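Rhamnogalacturonan endolyase YesW (Bacillus subtilis, PDB 2ZUX) cleaves the type I rhamnogalacturonan of plant cell-wall pectin by endo-type elimination, a calcium- or manganese-dependent reaction that releases oligosaccharides. Local coordinates at residues S281-R286 and D339-G344; L12-T17 and I21-R26; N138-D141 and Y147-D150. All coordinates share one frame; numbering follows the deposited sequence.

Contact 1: S281-R286 and D339-G344. With CA (calcium ion), chain K; CA (calcium ion), chain L.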
ATOM      1  N   SER A 281       7.862  -9.124  10.202  1.00 11.05           N
ATOM      2  CA  SER A 281       8.371  -8.223  11.227  1.00 10.81           C
ATOM      3  C   SER A 281       7.884  -6.816  10.912  1.00 10.90           C
ATOM      4  O   SER A 281       7.480  -6.529   9.781  1.00 10.72           O
ATOM      5  CB  SER A 281       9.899  -8.219  11.257  1.00 10.87           C
ATOM      6  OG  SER A 281      10.428  -9.510  11.544  1.00 11.37           O
ATOM      7  N   LEU A 282       7.942  -5.951  11.916  1.00 10.62           N
ATOM      8  CA  LEU A 282       7.483  -4.572  11.806  1.00 10.69           C
ATOM      9  C   LEU A 282       8.687  -3.642  11.745  1.00 10.45           C
ATOM     10  O   LEU A 282       9.585  -3.745  12.576  1.00 10.96           O
ATOM     11  CB  LEU A 282       6.651  -4.246  13.047  1.00 10.97           C
ATOM     12  CG  LEU A 282       6.159  -2.812  13.224  1.00 10.93           C
ATOM     13  CD1 LEU A 282       5.102  -2.514  12.169  1.00 11.65           C
ATOM     14  CD2 LEU A 282       5.603  -2.637  14.634  1.00 12.14           C
ATOM     15  N   ILE A 283       8.699  -2.728  10.774  1.00 10.33           N
ATOM     16  CA  ILE A 283       9.772  -1.744  10.638  1.00 10.88           C
ATOM     17  C   ILE A 283       9.221  -0.356  10.958  1.00 10.40           C
ATOM     18  O   ILE A 283       8.205   0.044  10.396  1.00 11.01           O
ATOM     19  CB  ILE A 283      10.326  -1.715   9.194  1.00 11.37           C
ATOM     20  CG1 ILE A 283      10.635  -3.140   8.699  1.00 12.27           C
ATOM     21  CG2 ILE A 283      11.529  -0.760   9.090  1.00 12.45           C
ATOM     22  CD1 ILE A 283      11.705  -3.876   9.497  1.00 12.95           C
ATOM     23  N   MET A 284       9.878   0.364  11.869  1.00 10.14           N
ATOM     24  CA  MET A 284       9.574   1.773  12.131  1.00 10.20           C
ATOM     25  C   MET A 284      10.830   2.567  11.813  1.00  9.40           C
ATOM     26  O   MET A 284      11.925   2.213  12.276  1.00 10.32           O
ATOM     27  CB  MET A 284       9.197   2.001  13.599  1.00 10.88           C
ATOM     28  CG  MET A 284       7.863   1.410  14.004  1.00 12.73           C
ATOM     29  SD  MET A 284       6.455   2.389  13.352  1.00 21.13           S
ATOM     30  CE  MET A 284       5.410   1.028  12.901  1.00 18.97           C
ATOM     31  N   THR A 285      10.680   3.634  11.030  1.00  9.31           N
ATOM     32  CA  THR A 285      11.816   4.481  10.685  1.00  9.03           C
ATOM     33  C   THR A 285      11.589   5.931  11.085  1.00  9.24           C
ATOM     34  O   THR A 285      10.443   6.384  11.268  1.00  9.41           O
ATOM     35  CB  THR A 285      12.171   4.416   9.181  1.00  9.43           C
ATOM     36  OG1 THR A 285      11.279   5.248   8.433  1.00  9.53           O
ATOM     37  CG2 THR A 285      12.045   3.003   8.657  1.00 10.03           C
ATOM     38  N   ARG A 286      12.681   6.671  11.205  1.00  9.11           N
ATOM     39  CA  ARG A 286      12.610   8.072  11.597  1.00  9.07           C
ATOM     40  C   ARG A 286      13.752   8.793  10.934  1.00  9.49           C
ATOM     41  O   ARG A 286      14.899   8.340  11.003  1.00  9.58           O
ATOM     42  CB  ARG A 286      12.700   8.213  13.120  1.00  9.35           C
ATOM     43  CG  ARG A 286      12.418   9.615  13.655  1.00  9.92           C
ATOM     44  CD  ARG A 286      12.337   9.622  15.162  1.00  9.83           C
ATOM     45  NE  ARG A 286      11.593  10.787  15.629  1.00 10.22           N
ATOM     46  CZ  ARG A 286      10.929  10.846  16.780  1.00  9.68           C
ATOM     47  NH1 ARG A 286      10.948   9.820  17.626  1.00 10.63           N
ATOM     48  NH2 ARG A 286      10.247  11.949  17.084  1.00 10.45           N
ATOM     49  N   ASP A 339      13.517 -10.512   3.417  1.00 11.45           N
ATOM     50  CA  ASP A 339      13.268  -9.176   2.872  1.00 11.32           C
ATOM     51  C   ASP A 339      14.317  -8.153   3.261  1.00 11.24           C
ATOM     52  O   ASP A 339      14.764  -8.093   4.402  1.00 10.94           O
ATOM     53  CB  ASP A 339      11.885  -8.669   3.294  1.00 11.25           C
ATOM     54  CG  ASP A 339      10.761  -9.377   2.580  1.00 11.30           C
ATOM     55  OD1 ASP A 339      10.962  -9.818   1.425  1.00 12.89           O
ATOM     56  OD2 ASP A 339       9.676  -9.502   3.177  1.00 10.18           O
ATOM     57  N   GLU A 340      14.683  -7.354   2.268  1.00 11.10           N
ATOM     58  CA  GLU A 340      15.481  -6.167   2.454  1.00 11.30           C
ATOM     59  C   GLU A 340      14.580  -4.940   2.321  1.00 10.54           C
ATOM     60  O   GLU A 340      13.421  -5.035   1.879  1.00 10.42           O
ATOM     61  CB  GLU A 340      16.606  -6.146   1.419  1.00 11.46           C
ATOM     62  CG  GLU A 340      17.741  -7.157   1.712  1.00 13.01           C
ATOM     63  CD  GLU A 340      17.373  -8.604   1.371  1.00 13.98           C
ATOM     64  OE1 GLU A 340      16.778  -8.856   0.296  1.00 12.72           O
ATOM     65  OE2 GLU A 340      17.682  -9.522   2.186  1.00 15.12           O
ATOM     66  N   ILE A 341      15.115  -3.790   2.708  1.00 10.31           N
ATOM     67  CA  ILE A 341      14.368  -2.536   2.717  1.00 10.56           C
ATOM     68  C   ILE A 341      15.008  -1.577   1.715  1.00  9.93           C
ATOM     69  O   ILE A 341      16.200  -1.277   1.817  1.00 10.58           O
ATOM     70  CB  ILE A 341      14.377  -1.904   4.123  1.00 11.04           C
ATOM     71  CG1 ILE A 341      13.771  -2.864   5.158  1.00 12.03           C
ATOM     72  CG2 ILE A 341      13.632  -0.568   4.118  1.00 11.38           C
ATOM     73  CD1 ILE A 341      14.267  -2.645   6.576  1.00 15.04           C
ATOM     74  N   ILE A 342      14.214  -1.117   0.747  1.00  9.23           N
ATOM     75  CA  ILE A 342      14.658  -0.109  -0.207  1.00 10.14           C
ATOM     76  C   ILE A 342      14.224   1.240   0.356  1.00  9.75           C
ATOM     77  O   ILE A 342      13.036   1.586   0.342  1.00 10.04           O
ATOM     78  CB  ILE A 342      14.077  -0.346  -1.625  1.00 10.03           C
ATOM     79  CG1 ILE A 342      14.463  -1.734  -2.167  1.00 10.98           C
ATOM     80  CG2 ILE A 342      14.534   0.753  -2.590  1.00 11.14           C
ATOM     81  CD1 ILE A 342      15.961  -2.006  -2.200  1.00 13.56           C
ATOM     82  N   PHE A 343      15.186   1.974   0.897  1.00  9.60           N
ATOM     83  CA  PHE A 343      14.921   3.206   1.624  1.00  9.38           C
ATOM     84  C   PHE A 343      15.407   4.371   0.759  1.00  9.39           C
ATOM     85  O   PHE A 343      16.467   4.955   0.998  1.00  9.20           O
ATOM     86  CB  PHE A 343      15.651   3.160   2.972  1.00  9.48           C
ATOM     87  CG  PHE A 343      15.186   4.189   3.970  1.00  9.13           C
ATOM     88  CD1 PHE A 343      14.085   3.939   4.793  1.00  9.74           C
ATOM     89  CD2 PHE A 343      15.855   5.402   4.102  1.00  9.28           C
ATOM     90  CE1 PHE A 343      13.656   4.892   5.722  1.00  9.88           C
ATOM     91  CE2 PHE A 343      15.432   6.338   5.034  1.00 10.26           C
ATOM     92  CZ  PHE A 343      14.325   6.087   5.837  1.00 10.02           C
ATOM     93  N   GLY A 344      14.637   4.695  -0.278  1.00  9.24           N
ATOM     94  CA  GLY A 344      15.036   5.738  -1.215  1.00  9.31           C
ATOM     95  C   GLY A 344      16.303   5.339  -1.946  1.00  9.28           C
ATOM     96  O   GLY A 344      16.317   4.336  -2.664  1.00  9.45           O
TER
HETATM   97 CA    CA K 637      19.748 -10.394   2.917  1.00 16.27          CA
HETATM   98 CA    CA L 638      16.966 -11.156   0.796  1.00 16.53          CA
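One residue before Ile341, which meets Ile283 across the contact, Glu340 OE2 is gripped by two calcium ions, lying 2.3 Å from the calcium of chain L and 2.4 Å from that of chain K. Glu340 OE1 binds the chain L ion as well, at 2.4 Å, which makes the carboxylate bidentate to one metal and a bridge to the other. The Glu340 side chain is bent about CB-CG (chi2 76°), which brings both oxygens to the ions. Three metal bonds, shared between both oxygens, fix the rotation of the carboxylate, and the paired metals would be expected to keep it ionised. Asp332, Asp334, Asp336 and the carbonyl of Lys338 share in the chain L site, while Asp349 and His350 help to complete the other.

Strands 281-286 and 340-343 each belong to a four-stranded antiparallel sheet, and the two sheets are successive blades of the beta-propeller, packed face to face. Ile283 and Ile341 meet end on, CD1 to CD1 at 4.1 Å. The side chain of Ile341 is stretched at chi2 (154°), which carries its CD1 to within 4.2 Å of Ile283 CG2 too. Two residues on, Thr285 OG1 sits in the ring plane of Phe343, at the edge, 3.6 Å from CE1. Thr285 CG2 lies 3.8 Å from the same Phe343 CE1, and Leu269 and Leu294 also pack against the phenyl group.

Contact 2: L12-T17 and I21-R26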
ATOM      1  N   LEU A  12     -15.288 -14.000  -4.120  1.00 12.47           N
ATOM      2  CA  LEU A  12     -16.292 -13.972  -5.175  1.00 12.67           C
ATOM      3  C   LEU A  12     -17.051 -12.645  -5.184  1.00 12.81           C
ATOM      4  O   LEU A  12     -17.490 -12.173  -4.134  1.00 13.64           O
ATOM      5  CB  LEU A  12     -17.257 -15.160  -5.028  1.00 12.66           C
ATOM      6  CG  LEU A  12     -18.306 -15.347  -6.121  1.00 13.22           C
ATOM      7  CD1 LEU A  12     -17.651 -15.641  -7.457  1.00 13.91           C
ATOM      8  CD2 LEU A  12     -19.244 -16.480  -5.731  1.00 13.74           C
ATOM      9  N   VAL A  13     -17.178 -12.052  -6.366  1.00 12.89           N
ATOM     10  CA  VAL A  13     -17.920 -10.808  -6.552  1.00 13.52           C
ATOM     11  C   VAL A  13     -18.773 -10.919  -7.818  1.00 13.67           C
ATOM     12  O   VAL A  13     -18.369 -11.567  -8.789  1.00 13.75           O
ATOM     13  CB  VAL A  13     -16.959  -9.570  -6.598  1.00 13.76           C
ATOM     14  CG1 VAL A  13     -16.168  -9.512  -7.897  1.00 14.61           C
ATOM     15  CG2 VAL A  13     -17.722  -8.274  -6.385  1.00 14.57           C
ATOM     16  N   ALA A  14     -19.961 -10.319  -7.786  1.00 13.74           N
ATOM     17  CA  ALA A  14     -20.880 -10.319  -8.916  1.00 14.00           C
ATOM     18  C   ALA A  14     -21.416  -8.914  -9.092  1.00 13.71           C
ATOM     19  O   ALA A  14     -21.872  -8.292  -8.128  1.00 14.33           O
ATOM     20  CB  ALA A  14     -22.024 -11.303  -8.688  1.00 14.02           C
ATOM     21  N   VAL A  15     -21.326  -8.407 -10.316  1.00 13.81           N
ATOM     22  CA  VAL A  15     -21.635  -7.012 -10.590  1.00 14.31           C
ATOM     23  C   VAL A  15     -22.551  -6.925 -11.798  1.00 15.24           C
ATOM     24  O   VAL A  15     -22.266  -7.507 -12.849  1.00 15.02           O
ATOM     25  CB  VAL A  15     -20.349  -6.179 -10.854  1.00 13.55           C
ATOM     26  CG1 VAL A  15     -20.685  -4.700 -11.062  1.00 13.37           C
ATOM     27  CG2 VAL A  15     -19.333  -6.336  -9.719  1.00 14.34           C
ATOM     28  N   LYS A  16     -23.653  -6.202 -11.640  1.00 16.94           N
ATOM     29  CA  LYS A  16     -24.593  -5.984 -12.727  1.00 18.70           C
ATOM     30  C   LYS A  16     -23.979  -5.085 -13.798  1.00 18.92           C
ATOM     31  O   LYS A  16     -23.397  -4.040 -13.490  1.00 18.85           O
ATOM     32  CB  LYS A  16     -25.881  -5.365 -12.177  1.00 18.82           C
ATOM     33  CG  LYS A  16     -27.051  -5.318 -13.144  1.00 20.60           C
ATOM     34  CD  LYS A  16     -28.222  -4.557 -12.518  1.00 21.05           C
ATOM     35  CE  LYS A  16     -28.018  -3.043 -12.593  1.00 24.33           C
ATOM     36  NZ  LYS A  16     -28.669  -2.287 -11.481  1.00 25.98           N
ATOM     37  N   THR A  17     -24.097  -5.518 -15.052  1.00 19.93           N
ATOM     38  CA  THR A  17     -23.705  -4.722 -16.215  1.00 21.34           C
ATOM     39  C   THR A  17     -24.817  -4.834 -17.252  1.00 22.15           C
ATOM     40  O   THR A  17     -25.698  -5.687 -17.127  1.00 22.34           O
ATOM     41  CB  THR A  17     -22.386  -5.220 -16.859  1.00 21.11           C
ATOM     42  OG1 THR A  17     -22.628  -6.446 -17.563  1.00 22.08           O
ATOM     43  CG2 THR A  17     -21.290  -5.438 -15.809  1.00 21.53           C
ATOM     44  N   ILE A  21     -24.469 -10.323 -15.777  1.00 19.21           N
ATOM     45  CA  ILE A  21     -23.791 -10.244 -14.489  1.00 18.03           C
ATOM     46  C   ILE A  21     -22.326 -10.640 -14.647  1.00 17.03           C
ATOM     47  O   ILE A  21     -22.018 -11.764 -15.042  1.00 17.38           O
ATOM     48  CB  ILE A  21     -24.483 -11.129 -13.426  1.00 18.14           C
ATOM     49  CG1 ILE A  21     -25.996 -10.842 -13.370  1.00 18.00           C
ATOM     50  CG2 ILE A  21     -23.814 -10.973 -12.057  1.00 17.90           C
ATOM     51  CD1 ILE A  21     -26.374  -9.385 -13.101  1.00 18.84           C
ATOM     52  N   PHE A  22     -21.429  -9.697 -14.372  1.00 15.59           N
ATOM     53  CA  PHE A  22     -20.001  -9.986 -14.371  1.00 14.47           C
ATOM     54  C   PHE A  22     -19.601 -10.593 -13.036  1.00 14.21           C
ATOM     55  O   PHE A  22     -19.836 -10.004 -11.985  1.00 13.85           O
ATOM     56  CB  PHE A  22     -19.187  -8.724 -14.654  1.00 14.37           C
ATOM     57  CG  PHE A  22     -17.707  -8.955 -14.648  1.00 13.91           C
ATOM     58  CD1 PHE A  22     -17.041  -9.313 -15.813  1.00 14.13           C
ATOM     59  CD2 PHE A  22     -16.979  -8.835 -13.470  1.00 14.70           C
ATOM     60  CE1 PHE A  22     -15.663  -9.535 -15.799  1.00 16.05           C
ATOM     61  CE2 PHE A  22     -15.610  -9.060 -13.458  1.00 14.85           C
ATOM     62  CZ  PHE A  22     -14.959  -9.408 -14.622  1.00 15.33           C
ATOM     63  N   VAL A  23     -18.987 -11.771 -13.095  1.00 13.73           N
ATOM     64  CA  VAL A  23     -18.574 -12.507 -11.903  1.00 13.46           C
ATOM     65  C   VAL A  23     -17.058 -12.704 -11.953  1.00 13.41           C
ATOM     66  O   VAL A  23     -16.520 -13.099 -12.981  1.00 13.08           O
ATOM     67  CB  VAL A  23     -19.286 -13.896 -11.822  1.00 13.80           C
ATOM     68  CG1 VAL A  23     -18.928 -14.632 -10.552  1.00 14.06           C
ATOM     69  CG2 VAL A  23     -20.812 -13.742 -11.925  1.00 13.73           C
ATOM     70  N   SER A  24     -16.362 -12.411 -10.859  1.00 12.62           N
ATOM     71  CA  SER A  24     -14.933 -12.732 -10.783  1.00 12.38           C
ATOM     72  C   SER A  24     -14.555 -13.198  -9.390  1.00 11.86           C
ATOM     73  O   SER A  24     -15.274 -12.965  -8.411  1.00 12.00           O
ATOM     74  CB  SER A  24     -14.021 -11.604 -11.310  1.00 12.74           C
ATOM     75  OG  SER A  24     -13.740 -10.617 -10.326  1.00 12.13           O
ATOM     76  N   TRP A  25     -13.437 -13.914  -9.316  1.00 11.45           N
ATOM     77  CA  TRP A  25     -13.021 -14.544  -8.072  1.00 11.47           C
ATOM     78  C   TRP A  25     -11.518 -14.800  -8.076  1.00 10.97           C
ATOM     79  O   TRP A  25     -10.847 -14.612  -9.100  1.00 11.35           O
ATOM     80  CB  TRP A  25     -13.805 -15.849  -7.822  1.00 11.88           C
ATOM     81  CG  TRP A  25     -13.608 -16.917  -8.876  1.00 11.36           C
ATOM     82  CD1 TRP A  25     -12.692 -17.933  -8.855  1.00 12.23           C
ATOM     83  CD2 TRP A  25     -14.343 -17.065 -10.102  1.00 11.98           C
ATOM     84  NE1 TRP A  25     -12.815 -18.711  -9.991  1.00 12.44           N
ATOM     85  CE2 TRP A  25     -13.824 -18.203 -10.767  1.00 11.55           C
ATOM     86  CE3 TRP A  25     -15.392 -16.352 -10.700  1.00 12.29           C
ATOM     87  CZ2 TRP A  25     -14.310 -18.634 -12.008  1.00 12.50           C
ATOM     88  CZ3 TRP A  25     -15.882 -16.786 -11.933  1.00 13.02           C
ATOM     89  CH2 TRP A  25     -15.335 -17.914 -12.573  1.00 12.19           C
ATOM     90  N   ARG A  26     -11.004 -15.214  -6.928  1.00 11.12           N
ATOM     91  CA  ARG A  26      -9.571 -15.409  -6.749  1.00 11.49           C
ATOM     92  C   ARG A  26      -9.092 -16.756  -7.233  1.00 11.77           C
ATOM     93  O   ARG A  26      -9.777 -17.771  -7.068  1.00 12.33           O
ATOM     94  CB  ARG A  26      -9.207 -15.309  -5.275  1.00 11.48           C
ATOM     95  CG  ARG A  26      -9.433 -13.957  -4.653  1.00 12.31           C
ATOM     96  CD  ARG A  26      -9.330 -14.045  -3.153  1.00 12.96           C
ATOM     97  NE  ARG A  26      -9.312 -12.725  -2.541  1.00 13.42           N
ATOM     98  CZ  ARG A  26      -9.799 -12.430  -1.338  1.00 12.59           C
ATOM     99  NH1 ARG A  26     -10.414 -13.345  -0.598  1.00 12.80           N
ATOM    100  NH2 ARG A  26      -9.685 -11.187  -0.881  1.00 14.05           N
TER
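The indole of Trp25 is met obliquely by Leu12, whose CD1 lies 4.0 Å from Trp25 CE3 and 3.9 Å from Trp25 CB; Phe37 adds an edge-to-face ring contact. The other aromatic group, Phe22, touches the opposite strand through its CB, 4.1 Å from Thr17 CG2, while its ring leads off toward Asn55 and Val57. Leu12 CD1 also presses on Val23 CG1 at 3.5 Å, tighter than normal van der Waals contact.

Strands 13-17 and 20-24 form an antiparallel beta hairpin in the mixed sheet of the N-terminal domain, where the strand 76-87 flanks the first and 55-58 the second. Val13 with Ser24 and Val15 with Phe22 are hydrogen-bonded pairs. The Val15 N to Phe22 O bond is short at 2.7 Å and stays in the carbonyl plane, whereas Val13 N meets Ser24 O nearly along the C=O axis (170°).

Ala14 and Ile21 meet on the other face from Val13 and Phe22, CB to CG2 at 3.8 Å. There Ile21 CD1 reaches over Lys16, 4.1 Å from its CG, and Lys16 NZ continues to the carbonyl of Ala88. On the face of Val13, Val15 and Phe22, Val13 CG1 stands between its backbone N and carbonyl carbon (chi1 73°), which sets it 3.6 Å from Ser24 OG, itself hydrogen-bonded to Asp510 N.

Contact 3: N138-D141 and Y147-D150. With RAM (alpha-L-rhamnopyranose), chain O.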
ATOM      1  N   ASN A 138      -7.136  20.750   9.044  1.00 12.59           N
ATOM      2  CA  ASN A 138      -5.958  21.544   9.390  1.00 12.14           C
ATOM      3  C   ASN A 138      -4.690  20.707   9.566  1.00 12.03           C
ATOM      4  O   ASN A 138      -3.747  21.147  10.206  1.00 11.91           O
ATOM      5  CB  ASN A 138      -6.220  22.393  10.641  1.00 12.44           C
ATOM      6  CG  ASN A 138      -6.597  21.558  11.851  1.00 12.60           C
ATOM      7  OD1 ASN A 138      -6.645  20.327  11.793  1.00 12.88           O
ATOM      8  ND2 ASN A 138      -6.879  22.235  12.964  1.00 13.55           N
ATOM      9  N   SER A 139      -4.668  19.503   9.001  1.00 11.14           N
ATOM     10  CA  SER A 139      -3.456  18.679   9.054  1.00 11.34           C
ATOM     11  C   SER A 139      -2.291  19.428   8.407  1.00 11.48           C
ATOM     12  O   SER A 139      -2.492  20.307   7.560  1.00 11.93           O
ATOM     13  CB  SER A 139      -3.687  17.327   8.385  1.00 11.33           C
ATOM     14  OG  SER A 139      -4.005  17.472   7.013  1.00 11.63           O
ATOM     15  N   LYS A 140      -1.073  19.088   8.819  1.00 11.23           N
ATOM     16  CA  LYS A 140       0.092  19.918   8.522  1.00 11.37           C
ATOM     17  C   LYS A 140       1.248  19.150   7.913  1.00 11.37           C
ATOM     18  O   LYS A 140       1.563  18.031   8.347  1.00 11.31           O
ATOM     19  CB  LYS A 140       0.593  20.583   9.809  1.00 11.80           C
ATOM     20  CG  LYS A 140      -0.342  21.640  10.398  1.00 13.60           C
ATOM     21  CD  LYS A 140      -0.262  22.948   9.617  1.00 15.12           C
ATOM     22  CE  LYS A 140      -1.305  23.960  10.091  1.00 16.95           C
ATOM     23  NZ  LYS A 140      -2.656  23.621   9.575  1.00 18.53           N
ATOM     24  N   ASP A 141       1.893  19.769   6.926  1.00 11.10           N
ATOM     25  CA  ASP A 141       3.224  19.350   6.530  1.00 11.28           C
ATOM     26  C   ASP A 141       4.209  19.703   7.644  1.00 11.03           C
ATOM     27  O   ASP A 141       3.978  20.631   8.419  1.00 10.97           O
ATOM     28  CB  ASP A 141       3.657  20.023   5.232  1.00 11.46           C
ATOM     29  CG  ASP A 141       5.019  19.552   4.779  1.00 12.16           C
ATOM     30  OD1 ASP A 141       5.131  18.366   4.403  1.00 12.39           O
ATOM     31  OD2 ASP A 141       5.976  20.353   4.822  1.00 13.26           O
ATOM     32  N   TYR A 147      -1.572  24.154  15.140  1.00 12.88           N
ATOM     33  CA  TYR A 147      -2.243  23.051  15.813  1.00 13.36           C
ATOM     34  C   TYR A 147      -3.064  22.218  14.844  1.00 13.10           C
ATOM     35  O   TYR A 147      -3.587  22.740  13.859  1.00 13.43           O
ATOM     36  CB  TYR A 147      -3.157  23.591  16.915  1.00 14.02           C
ATOM     37  CG  TYR A 147      -2.431  24.142  18.123  1.00 14.69           C
ATOM     38  CD1 TYR A 147      -2.190  23.346  19.240  1.00 15.13           C
ATOM     39  CD2 TYR A 147      -1.999  25.465  18.155  1.00 17.90           C
ATOM     40  CE1 TYR A 147      -1.530  23.851  20.367  1.00 16.01           C
ATOM     41  CE2 TYR A 147      -1.332  25.975  19.266  1.00 18.34           C
ATOM     42  CZ  TYR A 147      -1.109  25.169  20.370  1.00 16.60           C
ATOM     43  OH  TYR A 147      -0.456  25.688  21.472  1.00 17.20           O
ATOM     44  N   THR A 148      -3.192  20.924  15.135  1.00 12.26           N
ATOM     45  CA  THR A 148      -3.992  20.031  14.294  1.00 12.56           C
ATOM     46  C   THR A 148      -5.070  19.326  15.105  1.00 12.10           C
ATOM     47  O   THR A 148      -4.912  19.119  16.307  1.00 12.84           O
ATOM     48  CB  THR A 148      -3.123  18.949  13.594  1.00 12.25           C
ATOM     49  OG1 THR A 148      -2.467  18.126  14.573  1.00 12.49           O
ATOM     50  CG2 THR A 148      -2.080  19.586  12.695  1.00 12.43           C
ATOM     51  N   GLY A 149      -6.170  18.963  14.451  1.00 12.05           N
ATOM     52  CA  GLY A 149      -7.164  18.104  15.075  1.00 11.79           C
ATOM     53  C   GLY A 149      -6.648  16.688  15.288  1.00 11.73           C
ATOM     54  O   GLY A 149      -5.627  16.289  14.702  1.00 11.59           O
ATOM     55  N   ASP A 150      -7.353  15.926  16.122  1.00 11.66           N
ATOM     56  CA  ASP A 150      -7.012  14.534  16.402  1.00 11.53           C
ATOM     57  C   ASP A 150      -7.013  13.688  15.137  1.00 11.42           C
ATOM     58  O   ASP A 150      -7.849  13.881  14.254  1.00 11.34           O
ATOM     59  CB  ASP A 150      -8.033  13.915  17.366  1.00 11.73           C
ATOM     60  CG  ASP A 150      -7.903  14.419  18.797  1.00 13.19           C
ATOM     61  OD1 ASP A 150      -6.831  14.938  19.182  1.00 13.81           O
ATOM     62  OD2 ASP A 150      -8.895  14.245  19.543  1.00 14.31           O
TER
HETATM   63  C1  RAM O 641      -8.421  16.800  21.397  1.00 21.31           C
HETATM   64  C2  RAM O 641      -8.787  17.458  22.726  1.00 22.98           C
HETATM   65  C3  RAM O 641      -7.962  18.728  22.929  1.00 22.98           C
HETATM   66  C4  RAM O 641      -8.037  19.642  21.706  1.00 22.12           C
HETATM   67  C5  RAM O 641      -7.653  18.870  20.439  1.00 21.68           C
HETATM   68  C6  RAM O 641      -7.788  19.721  19.179  1.00 21.91           C
HETATM   69  O1  RAM O 641      -7.127  16.240  21.481  1.00 20.32           O
HETATM   70  O2  RAM O 641     -10.165  17.771  22.715  1.00 24.86           O
HETATM   71  O3  RAM O 641      -8.424  19.422  24.067  1.00 23.88           O
HETATM   72  O4  RAM O 641      -7.202  20.767  21.901  1.00 20.54           O
HETATM   73  O5  RAM O 641      -8.488  17.729  20.322  1.00 21.00           O
HETATM   74  O   HOH W   1      -3.751  24.810  12.111  1.00 15.68           O
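Thr148 and Asn138 bury the most surface here, with Lys140 beside them. The methyl CG2 of Thr148 fits against the first segment, 3.4 Å from Asn138 O and 3.5 Å from Lys140 CG, as the threonine and lysine side chains run alongside one another, pointing opposite ways. The hydroxyl of Thr148 is engaged by Ala174 N.

Asn138 supplies the direct hydrogen bond: its OD1 accepts a hydrogen bond from Gly149 N at 3.0 Å, nearly straight (168°), the donor tilted 24° from the amide plane. Its CG stands between the backbone N and the carbonyl carbon (chi1 59°), which swings the amide toward 147-150. The ND2 end is bound to Glu108, so both ends of the amide have partners and its flip is fixed.

Lys140 folds back through bends at chi2 and chi4, and its NZ donates to Asn138 O at 2.8 Å from above the carbonyl plane. A water 3.0 Å from Lys140 NZ and 2.7 Å from Tyr147 O carries the link across. Beyond Gly149, Asp150 OD1 accepts a hydrogen bond from O1 of the rhamnose at 2.7 Å, with Asn167 holding OD2. The loop between strands 129-136 and 152-156, tied by Asn138 and Lys140, leads into a rhamnose-binding pocket that Arg218 helps to form.

In the fold
Contacts 1 and 3 lie in the beta-propeller, their centres 26 Å apart and their nearest atoms about 14 Å apart; contact 1 joins two blades, whereas contact 3 braces a loop connecting two strands of one blade. Contact 2 stands off in the N-terminal beta domain, 37 Å from contact 1 and 41 Å from contact 3 between centres, and on the opposite side of the chain's centre from contact 1. Contact 3 is the one that touches sugar. Its Asp150 belongs to one rhamnose pocket, and Ser139 is hydrogen-bonded to Asp135, a substrate-binding residue beside another rhamnose. The calcium pair at contact 1 is consistent with a structural role.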